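Protein Vpx (Simian immunodeficiency virus, PDB 4CC9) recruits the host CUL4A-DDB1 ubiquitin ligase through DCAF-1 so that the antiviral factor SAMHD1 is degraded, and helps the viral pre-integration complex enter the nucleus. Local coordinates at residues E37-A42 and L81-M86; Y62-M67 and S72-R77. All coordinates share one frame; numbering follows the deposited sequence.

Interaction 1. Residues E37-A42 and L81-M86; sequences EEINRA and LIQKAM
Ile-39 of helix 25-43 reaches across to Ile-82 and Gln-83 of helix 71-91, and nearly all of the touching is done by one methyl, its CD1. With CG1 anti to the backbone N (chi1 -161°) and the chain extended beyond it, the isoleucine carries CD1 out to the other helix, where it crosses Ile-82 and Gln-83 at a slant. Ile-82 meets it with its CG2 branch, which lies 3.7 Å from Ile-39 CD1 and 3.9 Å from Ile-39 CG1; the residue also packs on Val-55 of helix 49-66. Gln-83, bent at chi2 (-86°), brings its amide against the methyl, with Gln-83 CD 3.4 Å and Gln-83 OE1 3.3 Å from Ile-39 CD1. The amide spends its hydrogen bonds on another protein of the assembly: OE1 on an aromatic side chain, NE2 on backbone. Ile-39 itself packs on an aromatic side chain of that protein, so residues of this contact also belong to the surface that the partner covers. Met-86 adds buried surface from farther off and also packs on His-46, a zinc ligand, and on Leu-47. This is a buried contact between the first and last helices of the Vpr/Vpx fold. No hydrogen bond or salt bridge crosses it, so van der Waals packing of aliphatic groups and one amide joins the helices here, while the glutamine's polarity is directed to the partner protein.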
loop_
_atom_site.group_PDB
_atom_site.type_symbol
_atom_site.label_atom_id
_atom_site.label_comp_id
_atom_site.label_asym_id
_atom_site.label_seq_id
_atom_site.Cartn_x
_atom_site.Cartn_y
_atom_site.Cartn_z
ATOM N N GLU B 37 -2.069 15.012 17.562
ATOM C CA GLU B 37 -1.734 14.572 18.916
ATOM C C GLU B 37 -1.490 13.070 18.947
ATOM O O GLU B 37 -0.527 12.599 19.559
ATOM C CB GLU B 37 -2.834 14.946 19.908
ATOM C CG GLU B 37 -3.017 16.435 20.076
ATOM C CD GLU B 37 -3.598 16.795 21.433
ATOM O OE1 GLU B 37 -3.926 15.859 22.199
ATOM O OE2 GLU B 37 -3.719 18.010 21.733
ATOM N N GLU B 38 -2.359 12.321 18.274
ATOM C CA GLU B 38 -2.230 10.871 18.246
ATOM C C GLU B 38 -0.990 10.397 17.480
ATOM O O GLU B 38 -0.288 9.489 17.940
ATOM C CB GLU B 38 -3.504 10.223 17.714
ATOM C CG GLU B 38 -4.697 10.351 18.664
ATOM C CD GLU B 38 -5.938 9.621 18.162
ATOM O OE1 GLU B 38 -5.879 9.035 17.056
ATOM O OE2 GLU B 38 -6.969 9.633 18.873
ATOM N N ILE B 39 -0.688 11.010 16.336
ATOM C CA ILE B 39 0.507 10.581 15.610
ATOM C C ILE B 39 1.776 10.809 16.434
ATOM O O ILE B 39 2.686 9.971 16.424
ATOM C CB ILE B 39 0.602 11.162 14.162
ATOM C CG1 ILE B 39 1.570 10.329 13.305
ATOM C CG2 ILE B 39 1.028 12.624 14.163
ATOM C CD1 ILE B 39 1.508 10.660 11.798
ATOM N N ASN B 40 1.826 11.914 17.177
ATOM C CA ASN B 40 2.984 12.177 18.036
ATOM C C ASN B 40 3.164 11.117 19.134
ATOM O O ASN B 40 4.260 10.596 19.329
ATOM C CB ASN B 40 2.938 13.601 18.624
ATOM C CG ASN B 40 3.203 14.671 17.581
ATOM O OD1 ASN B 40 3.780 14.399 16.525
ATOM N ND2 ASN B 40 2.799 15.897 17.876
ATOM N N ARG B 41 2.085 10.783 19.833
ATOM C CA ARG B 41 2.153 9.750 20.861
ATOM C C ARG B 41 2.551 8.392 20.293
ATOM O O ARG B 41 3.267 7.628 20.944
ATOM C CB ARG B 41 0.824 9.641 21.600
ATOM C CG ARG B 41 0.493 10.886 22.414
ATOM C CD ARG B 41 -0.612 10.625 23.419
ATOM N NE ARG B 41 -1.407 11.829 23.626
ATOM C CZ ARG B 41 -2.575 12.059 23.033
ATOM N NH1 ARG B 41 -3.091 11.152 22.213
ATOM N NH2 ARG B 41 -3.233 13.188 23.265
ATOM N N ALA B 42 2.102 8.093 19.078
ATOM C CA ALA B 42 2.465 6.826 18.442
ATOM C C ALA B 42 3.920 6.826 17.978
ATOM O O ALA B 42 4.657 5.851 18.199
ATOM C CB ALA B 42 1.539 6.528 17.279
ATOM N N LEU B 81 4.309 15.180 6.687
ATOM C CA LEU B 81 5.714 14.754 6.801
ATOM C C LEU B 81 5.901 13.594 7.778
ATOM O O LEU B 81 6.668 12.666 7.501
ATOM C CB LEU B 81 6.607 15.915 7.231
ATOM C CG LEU B 81 6.861 16.984 6.171
ATOM C CD1 LEU B 81 7.535 18.187 6.805
ATOM C CD2 LEU B 81 7.715 16.420 5.020
ATOM N N ILE B 82 5.212 13.645 8.920
ATOM C CA ILE B 82 5.330 12.564 9.896
ATOM C C ILE B 82 4.653 11.290 9.386
ATOM O O ILE B 82 5.163 10.180 9.624
ATOM C CB ILE B 82 4.775 12.947 11.280
ATOM C CG1 ILE B 82 5.476 14.213 11.788
ATOM C CG2 ILE B 82 5.012 11.820 12.277
ATOM C CD1 ILE B 82 7.007 14.084 11.822
ATOM N N GLN B 83 3.531 11.438 8.668
ATOM C CA GLN B 83 2.854 10.263 8.115
ATOM C C GLN B 83 3.809 9.560 7.144
ATOM O O GLN B 83 3.860 8.329 7.115
ATOM C CB GLN B 83 1.526 10.626 7.427
ATOM C CG GLN B 83 0.421 11.199 8.336
ATOM C CD GLN B 83 -0.453 10.139 9.014
ATOM O OE1 GLN B 83 -0.002 9.033 9.333
ATOM N NE2 GLN B 83 -1.709 10.496 9.266
ATOM N N LYS B 84 4.592 10.331 6.384
ATOM C CA LYS B 84 5.557 9.726 5.454
ATOM C C LYS B 84 6.717 9.056 6.178
ATOM O O LYS B 84 7.165 7.982 5.772
ATOM C CB LYS B 84 6.060 10.741 4.415
ATOM C CG LYS B 84 4.974 11.128 3.417
ATOM C CD LYS B 84 5.354 12.292 2.525
ATOM C CE LYS B 84 4.074 12.924 1.946
ATOM N NZ LYS B 84 4.318 13.916 0.871
ATOM N N ALA B 85 7.191 9.683 7.254
ATOM C CA ALA B 85 8.236 9.081 8.078
ATOM C C ALA B 85 7.749 7.745 8.641
ATOM O O ALA B 85 8.482 6.753 8.631
ATOM C CB ALA B 85 8.657 10.033 9.220
ATOM N N MET B 86 6.505 7.709 9.112
ATOM C CA MET B 86 5.963 6.477 9.697
ATOM C C MET B 86 5.812 5.399 8.633
ATOM O O MET B 86 6.105 4.230 8.887
ATOM C CB MET B 86 4.618 6.728 10.382
ATOM C CG MET B 86 4.738 7.478 11.691
ATOM S SD MET B 86 5.595 6.489 12.932
ATOM C CE MET B 86 4.377 5.198 13.219
#

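Interaction 2. Residues Y62-M67 and S72-R77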
loop_
_atom_site.group_PDB
_atom_site.type_symbol
_atom_site.label_atom_id
_atom_site.label_comp_id
_atom_site.label_asym_id
_atom_site.label_seq_id
_atom_site.Cartn_x
_atom_site.Cartn_y
_atom_site.Cartn_z
ATOM N N TYR B 62 9.172 27.727 9.623
ATOM C CA TYR B 62 9.006 28.023 8.207
ATOM C C TYR B 62 7.592 28.506 7.821
ATOM O O TYR B 62 7.436 29.611 7.300
ATOM C CB TYR B 62 9.443 26.833 7.346
ATOM C CG TYR B 62 9.332 27.120 5.872
ATOM C CD1 TYR B 62 10.230 27.973 5.249
ATOM C CD2 TYR B 62 8.312 26.562 5.107
ATOM C CE1 TYR B 62 10.128 28.254 3.900
ATOM C CE2 TYR B 62 8.201 26.841 3.757
ATOM C CZ TYR B 62 9.115 27.689 3.163
ATOM O OH TYR B 62 9.018 27.975 1.826
ATOM N N TRP B 63 6.566 27.692 8.068
ATOM C CA TRP B 63 5.225 28.027 7.583
ATOM C C TRP B 63 4.471 29.008 8.461
ATOM O O TRP B 63 3.702 29.829 7.952
ATOM C CB TRP B 63 4.373 26.766 7.376
ATOM C CG TRP B 63 4.741 25.995 6.142
ATOM C CD1 TRP B 63 4.591 26.403 4.841
ATOM C CD2 TRP B 63 5.301 24.677 6.088
ATOM N NE1 TRP B 63 5.039 25.420 3.987
ATOM C CE2 TRP B 63 5.470 24.347 4.724
ATOM C CE3 TRP B 63 5.663 23.741 7.058
ATOM C CZ2 TRP B 63 6.000 23.124 4.309
ATOM C CZ3 TRP B 63 6.188 22.513 6.644
ATOM C CH2 TRP B 63 6.355 22.222 5.282
ATOM N N HIS B 64 4.653 28.921 9.776
ATOM C CA HIS B 64 3.938 29.858 10.641
ATOM C C HIS B 64 4.657 31.210 10.753
ATOM O O HIS B 64 4.110 32.241 10.366
ATOM C CB HIS B 64 3.645 29.271 12.024
ATOM C CG HIS B 64 2.765 30.145 12.858
ATOM N ND1 HIS B 64 3.243 31.235 13.560
ATOM C CD2 HIS B 64 1.427 30.116 13.076
ATOM C CE1 HIS B 64 2.239 31.824 14.185
ATOM N NE2 HIS B 64 1.130 31.165 13.912
ATOM N N ASP B 65 5.883 31.195 11.262
ATOM C CA ASP B 65 6.643 32.429 11.489
ATOM C C ASP B 65 7.129 33.115 10.203
ATOM O O ASP B 65 6.904 34.303 10.008
ATOM C CB ASP B 65 7.811 32.158 12.452
ATOM C CG ASP B 65 7.329 31.794 13.864
ATOM O OD1 ASP B 65 6.123 31.987 14.170
ATOM O OD2 ASP B 65 8.153 31.318 14.671
ATOM N N GLU B 66 7.779 32.367 9.324
ATOM C CA GLU B 66 8.318 32.937 8.092
ATOM C C GLU B 66 7.279 33.194 6.972
ATOM O O GLU B 66 7.256 34.282 6.410
ATOM C CB GLU B 66 9.500 32.093 7.587
ATOM C CG GLU B 66 10.022 32.504 6.207
ATOM C CD GLU B 66 11.413 31.941 5.878
ATOM O OE1 GLU B 66 12.037 31.309 6.763
ATOM O OE2 GLU B 66 11.883 32.142 4.733
ATOM N N MET B 67 6.430 32.215 6.648
ATOM C CA MET B 67 5.463 32.381 5.551
ATOM C C MET B 67 4.124 32.961 6.007
ATOM O O MET B 67 3.282 33.308 5.178
ATOM C CB MET B 67 5.202 31.053 4.821
ATOM C CG MET B 67 6.429 30.391 4.226
ATOM S SD MET B 67 7.447 31.491 3.209
ATOM C CE MET B 67 6.421 31.688 1.764
ATOM N N SER B 72 -3.568 25.977 11.442
ATOM C CA SER B 72 -4.155 24.777 10.838
ATOM C C SER B 72 -3.354 24.294 9.626
ATOM O O SER B 72 -3.017 23.106 9.516
ATOM C CB SER B 72 -5.601 25.036 10.430
ATOM O OG SER B 72 -6.438 25.031 11.570
ATOM N N TYR B 73 -3.041 25.212 8.716
ATOM C CA TYR B 73 -2.220 24.848 7.572
ATOM C C TYR B 73 -0.863 24.314 8.048
ATOM O O TYR B 73 -0.385 23.276 7.561
ATOM C CB TYR B 73 -2.060 26.026 6.612
ATOM C CG TYR B 73 -1.288 25.655 5.378
ATOM C CD1 TYR B 73 -1.909 25.022 4.307
ATOM C CD2 TYR B 73 0.066 25.912 5.290
ATOM C CE1 TYR B 73 -1.189 24.659 3.177
ATOM C CE2 TYR B 73 0.793 25.547 4.170
ATOM C CZ TYR B 73 0.165 24.923 3.124
ATOM O OH TYR B 73 0.899 24.570 2.021
ATOM N N THR B 74 -0.270 24.998 9.028
ATOM C CA THR B 74 1.045 24.622 9.541
ATOM C C THR B 74 1.011 23.208 10.123
ATOM O O THR B 74 1.879 22.376 9.827
ATOM C CB THR B 74 1.516 25.612 10.630
ATOM O OG1 THR B 74 1.631 26.926 10.066
ATOM C CG2 THR B 74 2.855 25.198 11.200
ATOM N N LYS B 75 0.001 22.923 10.938
ATOM C CA LYS B 75 -0.127 21.584 11.501
ATOM C C LYS B 75 -0.292 20.537 10.407
ATOM O O LYS B 75 0.226 19.422 10.527
ATOM C CB LYS B 75 -1.301 21.512 12.462
ATOM C CG LYS B 75 -1.069 22.245 13.761
ATOM C CD LYS B 75 -2.386 22.376 14.492
ATOM C CE LYS B 75 -2.437 21.483 15.685
ATOM N NZ LYS B 75 -3.802 21.516 16.250
ATOM N N TYR B 76 -0.983 20.904 9.327
ATOM C CA TYR B 76 -1.261 19.948 8.264
ATOM C C TYR B 76 -0.009 19.572 7.458
ATOM O O TYR B 76 0.217 18.379 7.179
ATOM C CB TYR B 76 -2.364 20.478 7.352
ATOM C CG TYR B 76 -2.718 19.544 6.218
ATOM C CD1 TYR B 76 -3.608 18.497 6.408
ATOM C CD2 TYR B 76 -2.160 19.713 4.954
ATOM C CE1 TYR B 76 -3.931 17.639 5.363
ATOM C CE2 TYR B 76 -2.478 18.859 3.905
ATOM C CZ TYR B 76 -3.364 17.831 4.111
ATOM O OH TYR B 76 -3.676 16.990 3.062
ATOM N N ARG B 77 0.805 20.567 7.080
ATOM C CA ARG B 77 2.078 20.250 6.410
ATOM C C ARG B 77 2.955 19.377 7.314
ATOM O O ARG B 77 3.650 18.473 6.844
ATOM C CB ARG B 77 2.848 21.509 5.988
ATOM C CG ARG B 77 2.091 22.397 4.987
ATOM C CD ARG B 77 1.772 21.650 3.691
ATOM N NE ARG B 77 2.997 21.155 3.078
ATOM C CZ ARG B 77 3.713 21.812 2.166
ATOM N NH1 ARG B 77 3.315 23.006 1.727
ATOM N NH2 ARG B 77 4.837 21.269 1.686
#
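The indole of Trp-63 is sandwiched, with CB of Arg-77 over one face and CD2 of Tyr-62, its own neighbour in sequence, over the opposite face. Tyr-73 turns its ring edge to the five-membered ring in an edge-to-face pair, centroids 5.7 Å apart. These residues close a helical hairpin: the axes of 62-66 and 72-77 meet at 152°, roughly antiparallel, where a short turn joins their helices. Arg-77 CB makes a CH-pi contact, 3.6 Å from the centroid of the Trp-63 six-membered ring. Beyond CB the arginine bends at chi2 and chi3, which carries its guanidinium across the indole so that Trp-63 CZ2 lies over its centre, although the two planes are 48° apart. Arg-77 NH2 makes a salt bridge, and Tyr-73 OH a hydrogen bond, to acidic side chains of another protein. Nearer the turn, Thr-74 OG1 sits 3.8 Å from Trp-63 CB and hydrogen-bonds to the backbone O of Ser-70. The segment 72-77 probably forms part of a nuclear localization signal. A bond in the guanidinium plane would limit that group's rotation: Arg-77 NH1 gives its hydrogen to Tyr-73 OH at 2.9 Å, with an N-H...O angle of 155°.

Overall arrangement
Helix 71-91 serves both contacts, pairing with helix 25-43 in interaction 1 and with helix 49-66 in interaction 2; the centres of the two contacts are about 17 Å apart. Along the chain the hairpin of interaction 2 is nested inside the longer loop that interaction 1 closes. Both are buried, but interaction 1 lies nearer the centre of the chain, toward the zinc site, and is mainly aliphatic, with one amide; interaction 2, at the hairpin's turn and away from that site, relies on aromatic rings and a guanidinium, with partly exposed residues among them. Each sends polar groups to another protein: an amide from interaction 1, and an arginine and a tyrosine from interaction 2.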